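Local coordinates for muscarinic toxin-like protein 3 homolog (Ophiophagus hannah, PDB 3HH7) that acts as a homodimeric three-finger neurotoxin of king cobra venom that inhibits nicotinic acetylcholine receptors, blocking them on the postsynaptic side, at residues K2-N5 and P11-T14; F23-S28 and T44-T49. All coordinates share one frame; numbering follows the deposited sequence.

Contact 1 (K2-N5 and P11-T14); sequences KCYN and PETT
Tyr4 and Thr14 face one another as a non-hydrogen-bonded antiparallel pair, their CA atoms 4.3 Å apart, and the first finger of this three-finger toxin is pinned together around them. The tyrosine ring is what 11-14 mainly meets. Its CG lies opposite the carbonyl carbon and next to the backbone N (chi1 -71°), a setting that sends the ring along segment 11-14, where three neighbours reach its CD1-CE1 side. The methyl CG2 of Thr14 packs 3.8 Å from Tyr4 CD1, and the carbonyl O of Thr13 comes to the ring edge, close to its plane. The carboxylate of Glu12 slants across the far end, its CD 3.4 Å from Tyr4 CE1, with the two planes 52° apart. The glutamate chain runs extended beyond CG, and its OE2 is hydrogen-bonded to Gln65, a bond that joins the contact to the C-terminal residue. The ring of His6 also meets the tyrosine ring, at a steep angle.

Lys2 packs with carbon, not charge: its CG passes 3.9 Å from Thr14 CB, before a bend at chi3 turns the ammonium end.

The backbone supplies the directional bond, Asn5 N to Thr13 O at 2.9 Å. It is fairly straight at hydrogen (163°), although the donor stands above the carbonyl plane. The same oxygen lies 3.3 Å from Tyr4 CA in a CA-H...O contact, and Thr14 CA makes a similar approach to Cys3 O.

Thr13 O therefore receives one true hydrogen bond, from the Asn5 amide, supplemented by weaker C-H approaches from Tyr4 CA and the ring edge, while the Glu12 carboxylate lies obliquely beside Tyr4 CE1 with its OE2 held by Gln65; polar bonding and packing probably reinforce each other between 2-5 and 11-14.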
ATOM      1  N   LYS A   2      12.505   5.026 -10.386  1.00 11.64           N
ATOM      2  CA  LYS A   2      13.522   5.117  -9.336  1.00 12.36           C
ATOM      3  C   LYS A   2      12.819   5.085  -7.982  1.00 10.87           C
ATOM      4  O   LYS A   2      11.915   5.890  -7.708  1.00  9.87           O
ATOM      5  CB  LYS A   2      14.344   6.411  -9.488  1.00 12.77           C
ATOM      6  CG  LYS A   2      15.251   6.759  -8.309  1.00 14.89           C
ATOM      7  CD  LYS A   2      16.224   7.886  -8.669  1.00 16.03           C
ATOM      8  CE  LYS A   2      15.498   9.139  -9.109  1.00 21.18           C
ATOM      9  NZ  LYS A   2      16.446  10.280  -9.333  1.00 22.33           N
ATOM     10  N   CYS A   3      13.225   4.134  -7.142  1.00 10.04           N
ATOM     11  CA  CYS A   3      12.590   3.926  -5.850  1.00  9.63           C
ATOM     12  C   CYS A   3      13.613   4.047  -4.745  1.00  9.47           C
ATOM     13  O   CYS A   3      14.771   3.671  -4.925  1.00  9.93           O
ATOM     14  CB  CYS A   3      12.027   2.507  -5.786  1.00  9.77           C
ATOM     15  SG  CYS A   3      10.819   2.114  -7.034  1.00  9.56           S
ATOM     16  N   TYR A   4      13.174   4.507  -3.576  1.00  9.23           N
ATOM     17  CA  TYR A   4      13.990   4.330  -2.382  1.00  9.68           C
ATOM     18  C   TYR A   4      14.168   2.842  -2.107  1.00  9.88           C
ATOM     19  O   TYR A   4      13.259   2.046  -2.367  1.00 10.18           O
ATOM     20  CB  TYR A   4      13.346   4.989  -1.173  1.00  9.95           C
ATOM     21  CG  TYR A   4      13.370   6.492  -1.228  1.00 11.26           C
ATOM     22  CD1 TYR A   4      14.552   7.191  -0.998  1.00 12.36           C
ATOM     23  CD2 TYR A   4      12.216   7.213  -1.509  1.00 10.80           C
ATOM     24  CE1 TYR A   4      14.577   8.583  -1.042  1.00 12.09           C
ATOM     25  CE2 TYR A   4      12.238   8.594  -1.567  1.00 11.76           C
ATOM     26  CZ  TYR A   4      13.421   9.270  -1.333  1.00 10.81           C
ATOM     27  OH  TYR A   4      13.422  10.648  -1.381  1.00 13.55           O
ATOM     28  N   ASN A   5      15.334   2.464  -1.586  1.00 10.10           N
ATOM     29  CA  ASN A   5      15.541   1.066  -1.206  1.00 10.49           C
ATOM     30  C   ASN A   5      16.217   0.861   0.137  1.00 10.52           C
ATOM     31  O   ASN A   5      16.593  -0.266   0.480  1.00 11.23           O
ATOM     32  CB  ASN A   5      16.254   0.283  -2.324  1.00 10.60           C
ATOM     33  CG  ASN A   5      17.690   0.716  -2.525  1.00 11.92           C
ATOM     34  OD1 ASN A   5      18.070   1.821  -2.148  1.00 12.36           O
ATOM     35  ND2 ASN A   5      18.496  -0.151  -3.137  1.00 14.95           N
ATOM     36  N   PRO A  11      20.475   5.609   6.221  1.00 15.69           N
ATOM     37  CA  PRO A  11      20.511   6.734   5.272  1.00 15.75           C
ATOM     38  C   PRO A  11      19.808   6.417   3.952  1.00 15.74           C
ATOM     39  O   PRO A  11      19.938   5.309   3.443  1.00 15.55           O
ATOM     40  CB  PRO A  11      22.008   6.932   5.029  1.00 15.92           C
ATOM     41  CG  PRO A  11      22.654   6.429   6.265  1.00 16.78           C
ATOM     42  CD  PRO A  11      21.829   5.241   6.680  1.00 15.85           C
ATOM     43  N   GLU A  12      19.068   7.383   3.410  1.00 16.38           N
ATOM     44  CA  GLU A  12      18.359   7.190   2.143  1.00 16.73           C
ATOM     45  C   GLU A  12      19.267   6.678   1.035  1.00 16.47           C
ATOM     46  O   GLU A  12      20.375   7.197   0.833  1.00 16.75           O
ATOM     47  CB  GLU A  12      17.767   8.508   1.658  1.00 17.15           C
ATOM     48  CG  GLU A  12      16.513   9.000   2.334  1.00 19.25           C
ATOM     49  CD  GLU A  12      15.958  10.220   1.595  1.00 19.54           C
ATOM     50  OE1 GLU A  12      16.670  10.751   0.717  1.00 24.33           O
ATOM     51  OE2 GLU A  12      14.820  10.634   1.876  1.00 25.88           O
ATOM     52  N   THR A  13      18.791   5.674   0.313  1.00 15.03           N
ATOM     53  CA  THR A  13      19.428   5.223  -0.919  1.00 14.56           C
ATOM     54  C   THR A  13      18.352   4.939  -1.948  1.00 14.41           C
ATOM     55  O   THR A  13      17.190   4.715  -1.592  1.00 12.78           O
ATOM     56  CB  THR A  13      20.305   3.965  -0.714  1.00 14.75           C
ATOM     57  OG1 THR A  13      19.502   2.884  -0.229  1.00 14.49           O
ATOM     58  CG2 THR A  13      21.419   4.254   0.296  1.00 14.75           C
ATOM     59  N   THR A  14      18.732   4.981  -3.224  1.00 14.60           N
ATOM     60  CA  THR A  14      17.786   4.656  -4.283  1.00 15.01           C
ATOM     61  C   THR A  14      18.330   3.609  -5.235  1.00 15.28           C
ATOM     62  O   THR A  14      19.540   3.325  -5.281  1.00 15.38           O
ATOM     63  CB  THR A  14      17.342   5.895  -5.080  1.00 15.71           C
ATOM     64  OG1 THR A  14      18.487   6.516  -5.668  1.00 17.71           O
ATOM     65  CG2 THR A  14      16.624   6.895  -4.192  1.00 15.07           C
TER

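Contact 2 (F23-S28 and T44-T49); sequences FCYKSS and TCPELT
Phe23 and Tyr25, two residues apart on the central strand of the three-stranded sheet, both reach toward the 44-49 loop, and each meets a different part of it. Their first torsions are alike: CG is lodged between the backbone N and the carbonyl carbon (chi1 46° in Phe23, 75° in Tyr25). In Phe23 this carries the ring toward the loop until CZ is 3.6 Å from Cys45 N, which sits at the ring's edge and in its plane. Thr44 C lies close by, obliquely to the ring, and CE2 adds a looser apolar touch, 4.2 Å from Cys45 CB. The Tyr25 side chain crosses the Pro46 ring at about a right angle, with Pro46 CG 3.7 Å from Tyr25 CD1 and Pro46 CD 4.0 Å from Tyr25 CB. Its hydroxyl end points away from the loop and hydrogen-bonds Glu38 on strand 34-42.

No hydrogen bond links the two segments. Some of the loop's polar groups turn to the second subunit: Cys45 N and Thr44 OG1 bond to Glu47 of that chain, whose Leu48 also packs on Phe23. The Cys45-Cys57 disulfide fastens the loop to strand 52-58. Because segment 23-28 contributes ring and carbon contacts but no hydrogen bond, the Cys45 amide and Thr44 hydroxyl can bond to the partner chain, consistent with a homodimer built around this region.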
ATOM      1  N   PHE A  23       7.337  -0.976 -10.071  1.00 15.05           N
ATOM      2  CA  PHE A  23       6.937   0.161  -9.262  1.00 12.57           C
ATOM      3  C   PHE A  23       7.658   0.067  -7.924  1.00 11.36           C
ATOM      4  O   PHE A  23       8.515  -0.808  -7.735  1.00 11.37           O
ATOM      5  CB  PHE A  23       5.413   0.194  -9.104  1.00 11.57           C
ATOM      6  CG  PHE A  23       4.793  -1.148  -8.764  1.00 10.99           C
ATOM      7  CD1 PHE A  23       4.397  -2.027  -9.775  1.00 11.39           C
ATOM      8  CD2 PHE A  23       4.557  -1.506  -7.440  1.00 10.56           C
ATOM      9  CE1 PHE A  23       3.795  -3.238  -9.472  1.00 10.06           C
ATOM     10  CE2 PHE A  23       3.960  -2.726  -7.134  1.00 10.49           C
ATOM     11  CZ  PHE A  23       3.580  -3.594  -8.152  1.00 10.39           C
ATOM     12  N   CYS A  24       7.339   0.979  -7.018  1.00  9.62           N
ATOM     13  CA  CYS A  24       8.003   1.022  -5.713  1.00  8.82           C
ATOM     14  C   CYS A  24       7.120   0.467  -4.612  1.00  8.66           C
ATOM     15  O   CYS A  24       5.876   0.515  -4.693  1.00  8.50           O
ATOM     16  CB  CYS A  24       8.358   2.462  -5.346  1.00  8.96           C
ATOM     17  SG  CYS A  24       9.279   3.357  -6.610  1.00  9.61           S
ATOM     18  N   TYR A  25       7.758  -0.022  -3.556  1.00  7.66           N
ATOM     19  CA  TYR A  25       7.008  -0.364  -2.353  1.00  8.17           C
ATOM     20  C   TYR A  25       7.710   0.089  -1.083  1.00  7.86           C
ATOM     21  O   TYR A  25       8.940   0.290  -1.042  1.00  7.26           O
ATOM     22  CB  TYR A  25       6.720  -1.868  -2.271  1.00  9.05           C
ATOM     23  CG  TYR A  25       7.931  -2.696  -1.896  1.00 10.28           C
ATOM     24  CD1 TYR A  25       8.128  -3.104  -0.580  1.00 10.66           C
ATOM     25  CD2 TYR A  25       8.877  -3.050  -2.855  1.00 10.19           C
ATOM     26  CE1 TYR A  25       9.246  -3.859  -0.225  1.00 10.27           C
ATOM     27  CE2 TYR A  25       9.999  -3.797  -2.527  1.00 10.70           C
ATOM     28  CZ  TYR A  25      10.182  -4.199  -1.215  1.00 10.73           C
ATOM     29  OH  TYR A  25      11.314  -4.935  -0.915  1.00 13.99           O
ATOM     30  N   LYS A  26       6.898   0.217  -0.050  1.00  7.41           N
ATOM     31  CA  LYS A  26       7.343   0.424   1.316  1.00  7.53           C
ATOM     32  C   LYS A  26       6.509  -0.508   2.194  1.00  7.89           C
ATOM     33  O   LYS A  26       5.288  -0.495   2.135  1.00  7.20           O
ATOM     34  CB  LYS A  26       7.154   1.883   1.745  1.00  7.69           C
ATOM     35  CG  LYS A  26       7.681   2.204   3.115  1.00  8.61           C
ATOM     36  CD  LYS A  26       7.423   3.654   3.429  1.00  9.81           C
ATOM     37  CE  LYS A  26       8.167   4.078   4.666  1.00  9.28           C
ATOM     38  NZ  LYS A  26       7.730   5.466   5.054  1.00 12.33           N
ATOM     39  N   SER A  27       7.190  -1.325   2.984  1.00  7.43           N
ATOM     40  CA  SER A  27       6.543  -2.313   3.836  1.00  8.66           C
ATOM     41  C   SER A  27       7.029  -2.127   5.264  1.00  7.90           C
ATOM     42  O   SER A  27       8.233  -2.173   5.508  1.00  9.31           O
ATOM     43  CB  SER A  27       6.905  -3.711   3.329  1.00  8.67           C
ATOM     44  OG  SER A  27       6.361  -4.717   4.156  1.00 13.29           O
ATOM     45  N   SER A  28       6.105  -1.901   6.196  1.00  7.63           N
ATOM     46  CA  SER A  28       6.425  -1.689   7.606  1.00  8.41           C
ATOM     47  C   SER A  28       5.845  -2.844   8.402  1.00  9.33           C
ATOM     48  O   SER A  28       4.648  -3.149   8.273  1.00  8.72           O
ATOM     49  CB  SER A  28       5.814  -0.373   8.090  1.00  8.75           C
ATOM     50  OG  SER A  28       5.885  -0.271   9.493  1.00 10.43           O
ATOM     51  N   THR A  44       5.406  -6.812  -8.117  1.00 12.84           N
ATOM     52  CA  THR A  44       4.199  -7.243  -7.409  1.00 12.00           C
ATOM     53  C   THR A  44       4.110  -6.550  -6.041  1.00 11.33           C
ATOM     54  O   THR A  44       5.114  -6.423  -5.326  1.00 11.36           O
ATOM     55  CB  THR A  44       4.134  -8.792  -7.270  1.00 12.98           C
ATOM     56  OG1 THR A  44       2.950  -9.176  -6.559  1.00 12.66           O
ATOM     57  CG2 THR A  44       5.340  -9.331  -6.545  1.00 12.75           C
ATOM     58  N   CYS A  45       2.907  -6.112  -5.682  1.00  9.88           N
ATOM     59  CA  CYS A  45       2.719  -5.430  -4.408  1.00  9.40           C
ATOM     60  C   CYS A  45       2.743  -6.462  -3.282  1.00  9.94           C
ATOM     61  O   CYS A  45       1.972  -7.411  -3.332  1.00  9.97           O
ATOM     62  CB  CYS A  45       1.398  -4.660  -4.421  1.00 10.38           C
ATOM     63  SG  CYS A  45       1.220  -3.564  -3.016  1.00  9.37           S
ATOM     64  N   PRO A  46       3.635  -6.301  -2.283  1.00  9.44           N
ATOM     65  CA  PRO A  46       3.750  -7.330  -1.233  1.00  9.56           C
ATOM     66  C   PRO A  46       2.449  -7.559  -0.467  1.00  9.67           C
ATOM     67  O   PRO A  46       1.692  -6.631  -0.250  1.00  9.61           O
ATOM     68  CB  PRO A  46       4.840  -6.773  -0.290  1.00  9.89           C
ATOM     69  CG  PRO A  46       5.582  -5.788  -1.091  1.00 10.90           C
ATOM     70  CD  PRO A  46       4.605  -5.206  -2.085  1.00  9.66           C
ATOM     71  N   GLU A  47       2.194  -8.805  -0.076  1.00  9.72           N
ATOM     72  CA  GLU A  47       1.107  -9.098   0.838  1.00  9.99           C
ATOM     73  C   GLU A  47       1.327  -8.388   2.181  1.00  9.12           C
ATOM     74  O   GLU A  47       2.473  -8.180   2.612  1.00 10.11           O
ATOM     75  CB  GLU A  47       1.003 -10.612   1.057  1.00  9.14           C
ATOM     76  CG  GLU A  47      -0.140 -11.052   1.948  1.00 10.10           C
ATOM     77  CD  GLU A  47      -1.487 -10.616   1.415  1.00 11.13           C
ATOM     78  OE1 GLU A  47      -2.144 -11.420   0.725  1.00 12.22           O
ATOM     79  OE2 GLU A  47      -1.919  -9.459   1.663  1.00  9.93           O
ATOM     80  N   LEU A  48       0.228  -8.004   2.828  1.00  9.84           N
ATOM     81  CA  LEU A  48       0.309  -7.542   4.201  1.00  9.96           C
ATOM     82  C   LEU A  48       0.113  -8.746   5.121  1.00 11.21           C
ATOM     83  O   LEU A  48      -0.994  -9.269   5.259  1.00 12.19           O
ATOM     84  CB  LEU A  48      -0.712  -6.433   4.509  1.00  9.85           C
ATOM     85  CG  LEU A  48      -0.624  -5.878   5.935  1.00  9.51           C
ATOM     86  CD1 LEU A  48       0.680  -5.117   6.102  1.00 10.97           C
ATOM     87  CD2 LEU A  48      -1.824  -4.982   6.267  1.00 10.25           C
ATOM     88  N   THR A  49       1.211  -9.175   5.730  1.00 12.33           N
ATOM     89  CA  THR A  49       1.221 -10.359   6.595  1.00 14.02           C
ATOM     90  C   THR A  49       0.695 -10.002   7.988  1.00 14.22           C
ATOM     91  O   THR A  49       0.589  -8.820   8.321  1.00 13.61           O
ATOM     92  CB  THR A  49       2.646 -10.962   6.694  1.00 14.32           C
ATOM     93  OG1 THR A  49       3.516 -10.020   7.327  1.00 17.56           O
ATOM     94  CG2 THR A  49       3.184 -11.299   5.315  1.00 15.72           C
TER

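The Cys3-Cys24 disulfide ties the two contacts directly, though their centres lie about 15 Å apart on opposite sides of the chain's centre. Both are partly buried, with contact 2 nearer the middle (its centre about 6 Å out, against about 9 Å) and contact 1 including more exposed residues. They use different elements: 2-5 with 11-14 belongs to the two-stranded first finger, whereas 23-28 with 44-49 sets the middle strand of the three-stranded sheet against a loop. The chemistry follows this division. Contact 1 mixes main-chain pairing with aromatic and carboxylate packing inside one chain; contact 2 packs rings on a peptide and a proline, with no hydrogen bond between its segments, and only there does the second subunit take part.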